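Local coordinates for SCO1 protein homolog (Bacillus subtilis, PDB 1XZO) that is necessary for insertion of copper into the active site of cytochrome c oxidase and may act in copper homeostasis or redox signalling, at residues A[11-16]-A[115-121]. Residues are numbered along the deposited sequence; the frame is centred on the assembly and turned at random.
Sequences YEVEPF and FALKSFK. With CD (cadmium ion), chain D.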
loop_
_atom_site.group_PDB
_atom_site.type_symbol
_atom_site.label_atom_id
_atom_site.label_comp_id
_atom_site.label_asym_id
_atom_site.label_seq_id
_atom_site.Cartn_x
_atom_site.Cartn_y
_atom_site.Cartn_z
ATOM N N TYR A 11 -11.413 -8.230 6.242
ATOM C CA TYR A 11 -11.950 -6.873 6.428
ATOM C C TYR A 11 -12.414 -6.297 5.130
ATOM O O TYR A 11 -11.981 -6.671 4.052
ATOM C CB TYR A 11 -11.025 -5.855 7.043
ATOM C CG TYR A 11 -10.178 -6.293 8.223
ATOM C CD1 TYR A 11 -8.838 -5.916 8.263
ATOM C CD2 TYR A 11 -10.688 -7.102 9.290
ATOM C CE1 TYR A 11 -8.031 -6.229 9.321
ATOM C CE2 TYR A 11 -9.813 -7.449 10.381
ATOM C CZ TYR A 11 -8.506 -6.987 10.352
ATOM O OH TYR A 11 -7.561 -7.246 11.324
ATOM N N GLU A 12 -13.428 -5.465 5.198
ATOM C CA GLU A 12 -14.033 -4.919 3.965
ATOM C C GLU A 12 -13.452 -3.554 3.696
ATOM O O GLU A 12 -13.562 -2.657 4.490
ATOM C CB GLU A 12 -15.567 -4.787 4.134
ATOM C CG GLU A 12 -16.294 -6.122 4.079
ATOM C CD GLU A 12 -16.219 -6.967 5.375
ATOM O OE1 GLU A 12 -15.226 -6.862 6.173
ATOM O OE2 GLU A 12 -17.162 -7.771 5.611
ATOM N N VAL A 13 -12.775 -3.409 2.571
ATOM C CA VAL A 13 -12.211 -2.106 2.216
ATOM C C VAL A 13 -13.370 -1.156 1.843
ATOM O O VAL A 13 -14.240 -1.587 1.167
ATOM C CB VAL A 13 -11.240 -2.174 1.064
ATOM C CG1 VAL A 13 -10.706 -0.826 0.747
ATOM C CG2 VAL A 13 -9.976 -3.071 1.489
ATOM N N GLU A 14 -13.348 -0.004 2.416
ATOM C CA GLU A 14 -14.421 0.983 2.097
ATOM C C GLU A 14 -14.250 1.480 0.670
ATOM O O GLU A 14 -13.133 1.548 0.134
ATOM C CB GLU A 14 -14.335 2.092 3.074
ATOM C CG GLU A 14 -14.688 1.699 4.482
ATOM C CD GLU A 14 -16.179 1.551 4.671
ATOM O OE1 GLU A 14 -16.888 2.554 4.361
ATOM O OE2 GLU A 14 -16.586 0.436 5.087
ATOM N N PRO A 15 -15.367 1.857 0.019
ATOM C CA PRO A 15 -15.301 2.575 -1.271
ATOM C C PRO A 15 -14.464 3.820 -1.152
ATOM O O PRO A 15 -14.409 4.545 -0.122
ATOM C CB PRO A 15 -16.798 2.798 -1.618
ATOM C CG PRO A 15 -17.468 2.707 -0.347
ATOM C CD PRO A 15 -16.740 1.767 0.557
ATOM N N PHE A 16 -13.648 4.069 -2.185
ATOM C CA PHE A 16 -12.828 5.233 -2.263
ATOM C C PHE A 16 -12.477 5.530 -3.706
ATOM O O PHE A 16 -12.480 4.614 -4.571
ATOM C CB PHE A 16 -11.479 5.086 -1.496
ATOM C CG PHE A 16 -10.488 4.125 -2.124
ATOM C CD1 PHE A 16 -10.508 2.799 -1.730
ATOM C CD2 PHE A 16 -9.499 4.553 -3.024
ATOM C CE1 PHE A 16 -9.628 1.883 -2.293
ATOM C CE2 PHE A 16 -8.614 3.657 -3.590
ATOM C CZ PHE A 16 -8.645 2.303 -3.206
ATOM N N PHE A 115 -10.622 6.079 6.772
ATOM C CA PHE A 115 -10.587 5.036 5.770
ATOM C C PHE A 115 -9.659 3.929 6.282
ATOM O O PHE A 115 -10.026 2.811 6.184
ATOM C CB PHE A 115 -10.036 5.569 4.412
ATOM C CG PHE A 115 -9.735 4.547 3.434
ATOM C CD1 PHE A 115 -10.685 3.999 2.655
ATOM C CD2 PHE A 115 -8.358 4.158 3.238
ATOM C CE1 PHE A 115 -10.386 3.047 1.792
ATOM C CE2 PHE A 115 -8.053 3.348 2.286
ATOM C CZ PHE A 115 -9.029 2.683 1.562
ATOM N N ALA A 116 -8.520 4.350 6.798
ATOM C CA ALA A 116 -7.522 3.406 7.262
ATOM C C ALA A 116 -8.055 2.605 8.473
ATOM O O ALA A 116 -7.807 1.382 8.515
ATOM C CB ALA A 116 -6.231 4.104 7.616
ATOM N N LEU A 117 -8.747 3.262 9.412
ATOM C CA LEU A 117 -9.284 2.528 10.608
ATOM C C LEU A 117 -10.339 1.532 10.203
ATOM O O LEU A 117 -10.333 0.303 10.598
ATOM C CB LEU A 117 -9.729 3.615 11.563
ATOM C CG LEU A 117 -10.207 3.374 13.009
ATOM C CD1 LEU A 117 -10.085 4.558 13.760
ATOM C CD2 LEU A 117 -11.735 2.951 12.900
ATOM N N LYS A 118 -11.287 1.934 9.358
ATOM C CA LYS A 118 -12.332 0.994 8.896
ATOM C C LYS A 118 -11.908 -0.155 8.027
ATOM O O LYS A 118 -12.275 -1.273 8.247
ATOM C CB LYS A 118 -13.518 1.757 8.179
ATOM C CG LYS A 118 -14.106 2.890 9.070
ATOM C CD LYS A 118 -15.423 3.511 8.408
ATOM C CE LYS A 118 -15.350 5.027 7.949
ATOM N NZ LYS A 118 -15.957 5.467 6.556
ATOM N N SER A 119 -11.098 0.144 7.015
ATOM C CA SER A 119 -10.698 -0.810 6.016
ATOM C C SER A 119 -9.646 -1.796 6.532
ATOM O O SER A 119 -9.680 -2.911 6.138
ATOM C CB SER A 119 -10.061 -0.092 4.842
ATOM O OG SER A 119 -11.132 0.701 4.181
ATOM N N PHE A 120 -8.691 -1.288 7.270
ATOM C CA PHE A 120 -7.420 -2.085 7.566
ATOM C C PHE A 120 -7.170 -2.231 9.047
ATOM O O PHE A 120 -6.220 -2.889 9.452
ATOM C CB PHE A 120 -6.193 -1.412 6.926
ATOM C CG PHE A 120 -6.230 -1.396 5.417
ATOM C CD1 PHE A 120 -6.547 -0.165 4.724
ATOM C CD2 PHE A 120 -6.015 -2.540 4.635
ATOM C CE1 PHE A 120 -6.692 -0.145 3.336
ATOM C CE2 PHE A 120 -6.093 -2.496 3.266
ATOM C CZ PHE A 120 -6.408 -1.248 2.607
ATOM N N LYS A 121 -8.023 -1.616 9.849
ATOM C CA LYS A 121 -7.918 -1.559 11.294
ATOM C C LYS A 121 -6.603 -0.956 11.730
ATOM O O LYS A 121 -6.056 -1.327 12.736
ATOM C CB LYS A 121 -8.236 -2.960 11.944
ATOM C CG LYS A 121 -9.301 -3.799 11.231
ATOM C CD LYS A 121 -10.616 -3.114 11.284
ATOM C CE LYS A 121 -11.706 -3.838 10.553
ATOM N NZ LYS A 121 -12.910 -2.938 10.415
HETATM CD CD CD D . -18.916 1.305 4.678
HETATM O O HOH W 1 -16.204 4.964 4.029
#
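In this thioredoxin-like fold, the chain leaving the edge strand 11-12 of the central sheet runs across the last turns of helix 109-120. The closest pair of CA atoms across the contact is Val13 and Ser119, 4.3 Å apart; the small serine side chain is consistent with so close an approach of the loop. Val13 is the bump that enters the hollow between Phe115 and Phe120: its CG1 sits 4.0 Å from Phe115 CZ and its CG2 4.2 Å from Phe120 CZ, and Val142 and Val148 of the sheet help to line this hollow. Further along, Phe16 brings CD1 to 3.5 Å from Phe115 CE1, the ring planes inclined at 71°, and Phe18 extends this aromatic cluster. At the other end Tyr11 lies over Lys121, whose CG packs on the ring face, 3.5 Å from its centroid, while Lys121 NZ donates a hydrogen bond to Lys118 O, 2.8 Å away. On the outer side Glu14 holds a cadmium ion through both carboxylate oxygens, and a water links Glu14 OE1 to Lys118 NZ. One direct hydrogen bond joins the segments: Glu14 N donates to Ser119 OG at 2.9 Å, nearly straight at 175°.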